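Local atomic coordinates of IAA acetyltransferase (Bacillus cereus ATCC 14579, PDB entry 1Y9K), a protein that probably transfers an acetyl group to an amine substrate, in the manner of GNAT-family N-acetyltransferases. Residues M95-E99 / A150-N154; I64-V69 / L82-A86; V51-L55 / H85-T89. All coordinates share one frame; numbering follows the deposited sequence.

Contact 1 of 3, residues M95-E99 / A150-N154; sequences MSKLE and AMELN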
# COMPACT_ATOMS: atom_id res chain seq x y z
N MSE A 95 7.99 10.58 11.76
CA MSE A 95 6.98 9.65 12.29
C MSE A 95 7.59 8.57 13.19
O MSE A 95 8.76 8.16 13.00
CB MSE A 95 6.16 9.00 11.16
CG MSE A 95 5.57 9.98 10.13
SE MSE A 95 4.22 11.00 10.72
CE MSE A 95 5.07 12.53 11.05
N SER A 96 6.80 8.11 14.15
CA SER A 96 7.21 7.01 15.02
C SER A 96 6.41 5.72 14.76
O SER A 96 6.75 4.66 15.28
CB SER A 96 7.09 7.42 16.49
OG SER A 96 5.73 7.60 16.85
N LYS A 97 5.35 5.81 13.95
CA LYS A 97 4.49 4.66 13.66
C LYS A 97 4.11 4.61 12.18
O LYS A 97 3.68 5.61 11.60
CB LYS A 97 3.22 4.71 14.54
CG LYS A 97 2.46 3.39 14.64
CD LYS A 97 1.24 3.50 15.58
CE LYS A 97 0.95 2.15 16.26
NZ LYS A 97 -0.48 1.71 16.12
N LEU A 98 4.30 3.44 11.56
CA LEU A 98 3.84 3.19 10.20
C LEU A 98 2.80 2.06 10.19
O LEU A 98 3.01 1.01 10.77
CB LEU A 98 5.01 2.87 9.25
CG LEU A 98 4.71 2.78 7.75
CD1 LEU A 98 4.18 4.09 7.14
CD2 LEU A 98 5.93 2.28 6.98
N GLU A 99 1.67 2.32 9.53
CA GLU A 99 0.58 1.34 9.41
C GLU A 99 0.29 0.97 7.96
O GLU A 99 0.52 1.74 7.02
CB GLU A 99 -0.69 1.84 10.09
CG GLU A 99 -0.49 2.15 11.59
CD GLU A 99 -1.77 2.50 12.31
OE1 GLU A 99 -2.69 3.06 11.69
OE2 GLU A 99 -1.87 2.22 13.52
N ALA A 150 1.00 -2.72 12.00
CA ALA A 150 1.72 -1.54 12.42
C ALA A 150 3.17 -1.84 12.72
O ALA A 150 3.55 -2.96 13.05
CB ALA A 150 1.05 -0.88 13.61
N MSE A 151 3.97 -0.79 12.62
CA MSE A 151 5.40 -0.87 12.80
C MSE A 151 5.83 0.37 13.59
O MSE A 151 5.45 1.51 13.26
CB MSE A 151 6.05 -0.87 11.43
CG MSE A 151 7.46 -1.34 11.40
SE MSE A 151 8.24 -0.95 9.83
CE MSE A 151 9.74 -1.89 10.02
N GLU A 152 6.61 0.16 14.65
CA GLU A 152 7.23 1.29 15.34
C GLU A 152 8.52 1.65 14.63
O GLU A 152 9.35 0.79 14.35
CB GLU A 152 7.41 1.01 16.83
CG GLU A 152 6.34 1.70 17.68
CD GLU A 152 5.74 0.83 18.80
OE1 GLU A 152 6.48 0.03 19.43
OE2 GLU A 152 4.52 0.96 19.06
N LEU A 153 8.67 2.93 14.29
CA LEU A 153 9.84 3.42 13.57
C LEU A 153 10.87 3.98 14.55
O LEU A 153 12.06 3.69 14.43
CB LEU A 153 9.44 4.46 12.52
CG LEU A 153 8.34 4.11 11.51
CD1 LEU A 153 7.90 5.35 10.74
CD2 LEU A 153 8.76 3.01 10.57
N ASN A 154 10.37 4.79 15.50
CA ASN A 154 11.11 5.31 16.68
C ASN A 154 11.13 6.83 16.83
O ASN A 154 10.52 7.38 17.76
CB ASN A 154 12.52 4.73 16.83
CG ASN A 154 12.55 3.47 17.71
OD1 ASN A 154 11.53 2.79 17.89
ND2 ASN A 154 13.72 3.16 18.26

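Contact 2 of 3, residues I64-V69 / L82-A86; sequences IMNIAV and LLRHA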
# COMPACT_ATOMS: atom_id res chain seq x y z
N ILE A 64 0.43 3.40 4.87
CA ILE A 64 0.46 3.03 3.45
C ILE A 64 -0.96 2.73 2.97
O ILE A 64 -1.51 1.66 3.25
CB ILE A 64 1.40 1.84 3.19
CG1 ILE A 64 2.81 2.17 3.72
CG2 ILE A 64 1.45 1.56 1.70
CD1 ILE A 64 3.73 0.96 3.91
N MSE A 65 -1.55 3.70 2.27
CA MSE A 65 -2.97 3.62 1.88
C MSE A 65 -3.17 2.77 0.65
O MSE A 65 -4.28 2.28 0.38
CB MSE A 65 -3.54 5.02 1.62
CG MSE A 65 -3.61 5.93 2.84
SE MSE A 65 -4.44 5.22 4.28
CE MSE A 65 -6.07 4.90 3.63
N ASN A 66 -2.10 2.62 -0.12
CA ASN A 66 -2.12 1.87 -1.36
C ASN A 66 -0.69 1.53 -1.68
O ASN A 66 0.20 2.37 -1.55
CB ASN A 66 -2.74 2.72 -2.49
CG ASN A 66 -3.08 1.90 -3.72
OD1 ASN A 66 -2.25 1.15 -4.24
ND2 ASN A 66 -4.30 2.06 -4.22
N ILE A 67 -0.46 0.28 -2.03
CA ILE A 67 0.82 -0.18 -2.54
C ILE A 67 0.53 -1.20 -3.66
O ILE A 67 -0.31 -2.08 -3.49
CB ILE A 67 1.75 -0.73 -1.42
CG1 ILE A 67 3.09 -1.21 -1.99
CG2 ILE A 67 1.05 -1.81 -0.58
CD1 ILE A 67 4.21 -1.21 -0.97
N ALA A 68 1.18 -1.03 -4.81
CA ALA A 68 0.88 -1.85 -5.98
C ALA A 68 2.11 -2.05 -6.83
O ALA A 68 2.92 -1.14 -6.97
CB ALA A 68 -0.25 -1.22 -6.82
N VAL A 69 2.22 -3.26 -7.37
CA VAL A 69 3.27 -3.65 -8.29
C VAL A 69 2.57 -4.21 -9.55
O VAL A 69 1.52 -4.85 -9.44
CB VAL A 69 4.20 -4.72 -7.65
CG1 VAL A 69 5.22 -5.27 -8.66
CG2 VAL A 69 4.94 -4.13 -6.43
N LEU A 82 9.66 -1.19 -2.36
CA LEU A 82 8.73 -0.08 -2.11
C LEU A 82 8.46 0.09 -0.61
O LEU A 82 8.30 1.22 -0.12
CB LEU A 82 7.41 -0.29 -2.84
CG LEU A 82 7.33 -0.04 -4.35
CD1 LEU A 82 6.03 -0.63 -4.92
CD2 LEU A 82 7.48 1.45 -4.71
N LEU A 83 8.42 -1.04 0.09
CA LEU A 83 8.11 -1.09 1.50
C LEU A 83 9.27 -0.53 2.32
O LEU A 83 9.05 0.35 3.17
CB LEU A 83 7.81 -2.54 1.90
CG LEU A 83 6.60 -2.89 2.76
CD1 LEU A 83 5.35 -2.07 2.42
CD2 LEU A 83 6.32 -4.37 2.60
N ARG A 84 10.48 -1.02 2.07
CA ARG A 84 11.71 -0.44 2.62
C ARG A 84 11.71 1.09 2.45
O ARG A 84 11.99 1.82 3.40
CB ARG A 84 12.97 -1.03 1.96
CG ARG A 84 13.28 -2.51 2.28
CD ARG A 84 14.78 -2.85 2.04
NE ARG A 84 15.11 -3.20 0.64
CZ ARG A 84 15.48 -2.33 -0.31
NH1 ARG A 84 15.77 -2.76 -1.53
NH2 ARG A 84 15.57 -1.03 -0.05
N HIS A 85 11.37 1.55 1.24
CA HIS A 85 11.35 2.98 0.90
C HIS A 85 10.27 3.76 1.66
O HIS A 85 10.52 4.89 2.10
CB HIS A 85 11.17 3.18 -0.61
CG HIS A 85 11.47 4.57 -1.09
ND1 HIS A 85 10.64 5.64 -0.84
CD2 HIS A 85 12.48 5.05 -1.85
CE1 HIS A 85 11.13 6.72 -1.42
NE2 HIS A 85 12.25 6.39 -2.04
N ALA A 86 9.09 3.17 1.81
CA ALA A 86 8.02 3.76 2.63
C ALA A 86 8.47 3.97 4.08
O ALA A 86 8.25 5.05 4.65
CB ALA A 86 6.76 2.91 2.57

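Contact 3 of 3, residues V51-L55 / H85-T89; sequences VYVLL and HAVET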
# COMPACT_ATOMS: atom_id res chain seq x y z
N VAL A 51 4.07 1.45 -7.10
CA VAL A 51 3.61 2.68 -6.49
C VAL A 51 3.31 2.43 -5.02
O VAL A 51 3.09 1.28 -4.62
CB VAL A 51 2.37 3.26 -7.24
CG1 VAL A 51 1.17 2.28 -7.19
CG2 VAL A 51 1.99 4.64 -6.72
N TYR A 52 3.36 3.50 -4.22
CA TYR A 52 2.76 3.53 -2.89
C TYR A 52 2.33 4.95 -2.51
O TYR A 52 2.88 5.93 -3.02
CB TYR A 52 3.67 2.90 -1.82
CG TYR A 52 4.88 3.73 -1.39
CD1 TYR A 52 4.73 4.77 -0.46
CD2 TYR A 52 6.16 3.45 -1.87
CE1 TYR A 52 5.83 5.52 -0.04
CE2 TYR A 52 7.27 4.20 -1.45
CZ TYR A 52 7.09 5.23 -0.54
OH TYR A 52 8.16 5.97 -0.13
N VAL A 53 1.31 5.05 -1.66
CA VAL A 53 0.80 6.33 -1.17
C VAL A 53 0.88 6.28 0.36
O VAL A 53 0.36 5.35 1.00
CB VAL A 53 -0.67 6.59 -1.62
CG1 VAL A 53 -1.19 7.94 -1.12
CG2 VAL A 53 -0.79 6.53 -3.13
N LEU A 54 1.57 7.28 0.92
CA LEU A 54 1.64 7.51 2.37
C LEU A 54 0.65 8.58 2.77
O LEU A 54 0.55 9.60 2.11
CB LEU A 54 3.05 7.93 2.77
CG LEU A 54 4.07 6.81 2.84
CD1 LEU A 54 5.44 7.36 3.20
CD2 LEU A 54 3.64 5.75 3.84
N LEU A 55 -0.10 8.33 3.84
CA LEU A 55 -0.98 9.35 4.40
C LEU A 55 -0.68 9.53 5.89
O LEU A 55 -0.51 8.55 6.61
CB LEU A 55 -2.44 8.95 4.20
CG LEU A 55 -3.55 9.92 4.64
CD1 LEU A 55 -3.55 11.17 3.77
CD2 LEU A 55 -4.92 9.24 4.60
N HIS A 85 11.37 1.55 1.24
CA HIS A 85 11.35 2.98 0.90
C HIS A 85 10.27 3.76 1.66
O HIS A 85 10.52 4.89 2.10
CB HIS A 85 11.17 3.18 -0.61
CG HIS A 85 11.47 4.57 -1.09
ND1 HIS A 85 10.64 5.64 -0.84
CD2 HIS A 85 12.48 5.05 -1.85
CE1 HIS A 85 11.13 6.72 -1.42
NE2 HIS A 85 12.25 6.39 -2.04
N ALA A 86 9.09 3.17 1.81
CA ALA A 86 8.02 3.76 2.63
C ALA A 86 8.47 3.97 4.08
O ALA A 86 8.25 5.05 4.65
CB ALA A 86 6.76 2.91 2.57
N VAL A 87 9.10 2.94 4.67
CA VAL A 87 9.63 2.98 6.04
C VAL A 87 10.63 4.13 6.19
O VAL A 87 10.53 4.94 7.13
CB VAL A 87 10.29 1.63 6.45
CG1 VAL A 87 11.04 1.74 7.79
CG2 VAL A 87 9.26 0.49 6.51
N GLU A 88 11.60 4.21 5.26
CA GLU A 88 12.62 5.25 5.27
C GLU A 88 12.05 6.65 5.08
O GLU A 88 12.49 7.60 5.73
CB GLU A 88 13.72 4.97 4.24
CG GLU A 88 14.67 3.83 4.64
CD GLU A 88 15.10 3.91 6.11
OE1 GLU A 88 15.81 4.87 6.47
OE2 GLU A 88 14.71 3.00 6.89
N THR A 89 11.06 6.77 4.20
CA THR A 89 10.40 8.04 3.97
C THR A 89 9.66 8.51 5.22
O THR A 89 9.68 9.69 5.56
CB THR A 89 9.44 7.92 2.78
OG1 THR A 89 10.19 7.54 1.62
CG2 THR A 89 8.73 9.24 2.51

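Contact 1 of 3, residues M95-E99 / A150-N154
Residues 97-99 and 150-152 run antiparallel at an axis separation of 4.6 Å, Leu98 and Met151 forming a hydrogen-bonded pair between the non-hydrogen-bonded pairs of Lys97 with Glu152 and Glu99 with Ala150. Leu98 N donates almost straight, and in the carbonyl plane, to Met151 O at 2.8 Å; the return bond from Met151 N to Leu98 O is more bent, at 136°. A third bond, Leu153 N to Ser96 O, carries the ladder past the end of the paired strands, its donor standing well above the carbonyl plane. On one face Lys97 stretches along its own strand until NZ reaches Glu99 OE2 at 3.0 Å, a salt bridge made on the anti lone pair of that oxygen. The methyl of Ala150 lies beside this bridge, 3.9 Å from Lys97 NZ and 4.0 Å from Glu99 CG. Leu153 turns its branches inward: CD2 meets Leu98 CB, while CD1 approaches Met95 CB at 4.1 Å. Leu98, Met151 and Leu153 also touch Val87 of helix 78-92. Closing the chain's last strand antiparallel onto the strand that follows a beta-alpha-beta crossover is a feature of the mixed sheet in the GNAT fold.

Contact 2 of 3, residues I64-V69 / L82-A86
Ile64 and Ile67 of the strand meet Leu82, Leu83 and Ala86 of the helix through methyl groups, where the two short segments run roughly antiparallel (148°) with axes 10.6 Å apart. Their contact illustrates how branched side chains bridge such a gap. Ile67 places CG1 anti to the backbone N (chi1 179°), and its extended chain carries CD1 out to the helix, where that one methyl touches both Leu82 CB, at 3.8 Å, and Leu83 CD1, at 3.7 Å. The Ile67 and Leu82 side chains slide past each other in opposite directions, whereas Ile67 and Leu83 cross at about a right angle. Ile64 uses a different setting, CG1 beside the backbone N and anti to the carbonyl carbon, yet again it is CD1 that arrives, 3.8 Å from Ala86 CB. Leu83 starts off along the helix surface, but its off-rotamer chi1 of -134°, together with the turn at chi2, leaves CD1 against both isoleucine CD1 atoms, 3.7 Å from that of Ile64. Farther along the strand, Leu82 CD1 rests near Ala68 O and lies 4.0 Å from Val69 CG2. Leu112 and Tyr113 of helix 107-115 continue the apolar cluster around Leu83. With no hydrogen bond passing between them, residues 82-86 are held here against residues 64-69 of the same beta-alpha-beta unit by dispersion and the exclusion of water, through shape rather than any directional bond.

Contact 3 of 3, residues V51-L55 / H85-T89
Tyr52 meets Ala86 and His85 where helix 78-92 packs on strand 48-56 of the GNAT sheet; the axes of segments 85-89 and 51-55 lie at 29° and approach to 10.0 Å, so that one aromatic side chain must span much of the gap. The tight part lies around its ring. Tyr52 CG sits between the backbone N and the carbonyl carbon (chi1 75°), which turns the ring to the helix. There Ala86 CB stands over one face, 3.9 Å from the ring centroid, in a CH-pi contact. At the rim the hydroxyl is hydrogen-bonded to His85 ND1 at 2.6 Å, each atom near the plane of the other's ring; the two rings themselves are oblique. A nearly parallel ring, that of Tyr40 on strand 38-43, also meets Tyr52. Looser contacts follow along the strand: Leu54 offers CD1 to Thr89 CG2 and to Ala86 O, both at 3.9 Å, while its CD2 comes no nearer than 4.4 Å to Ala86 CB. Toward solvent, Glu88 points its carboxylate away from the strand and forms a salt bridge with Lys91. His85 and Thr89, partly exposed, mark the border between this outer side and the buried ring. There His85 O accepts a backbone bond from Thr89 N and, from the opposite face of its carbonyl plane, a second bond. This one runs from Thr89 OG1 to His85 O and is 2.7 Å long.

After two earlier strands and two helices, the chain forms strand 48-56, then turns back through strand 61-69 and enters helix 78-92. Contact 2 closes the shorter loop, from 64-69 to 82-86, and contact 3 the longer one around it, from 51-55 to 85-89; both end on the same helix and share His85 and Ala86. Contact 1 opens only afterwards, on strand 97-103, and its 50-residue excursion returns at the last strand, in series with the other two. Backbone bonds join the neighbouring strands, Glu99 O to Ile64 N and Val53 O to Met65 N. Leu98 touches Ile64, Leu54 and Val87, joining all three contacts in one core beneath the helix.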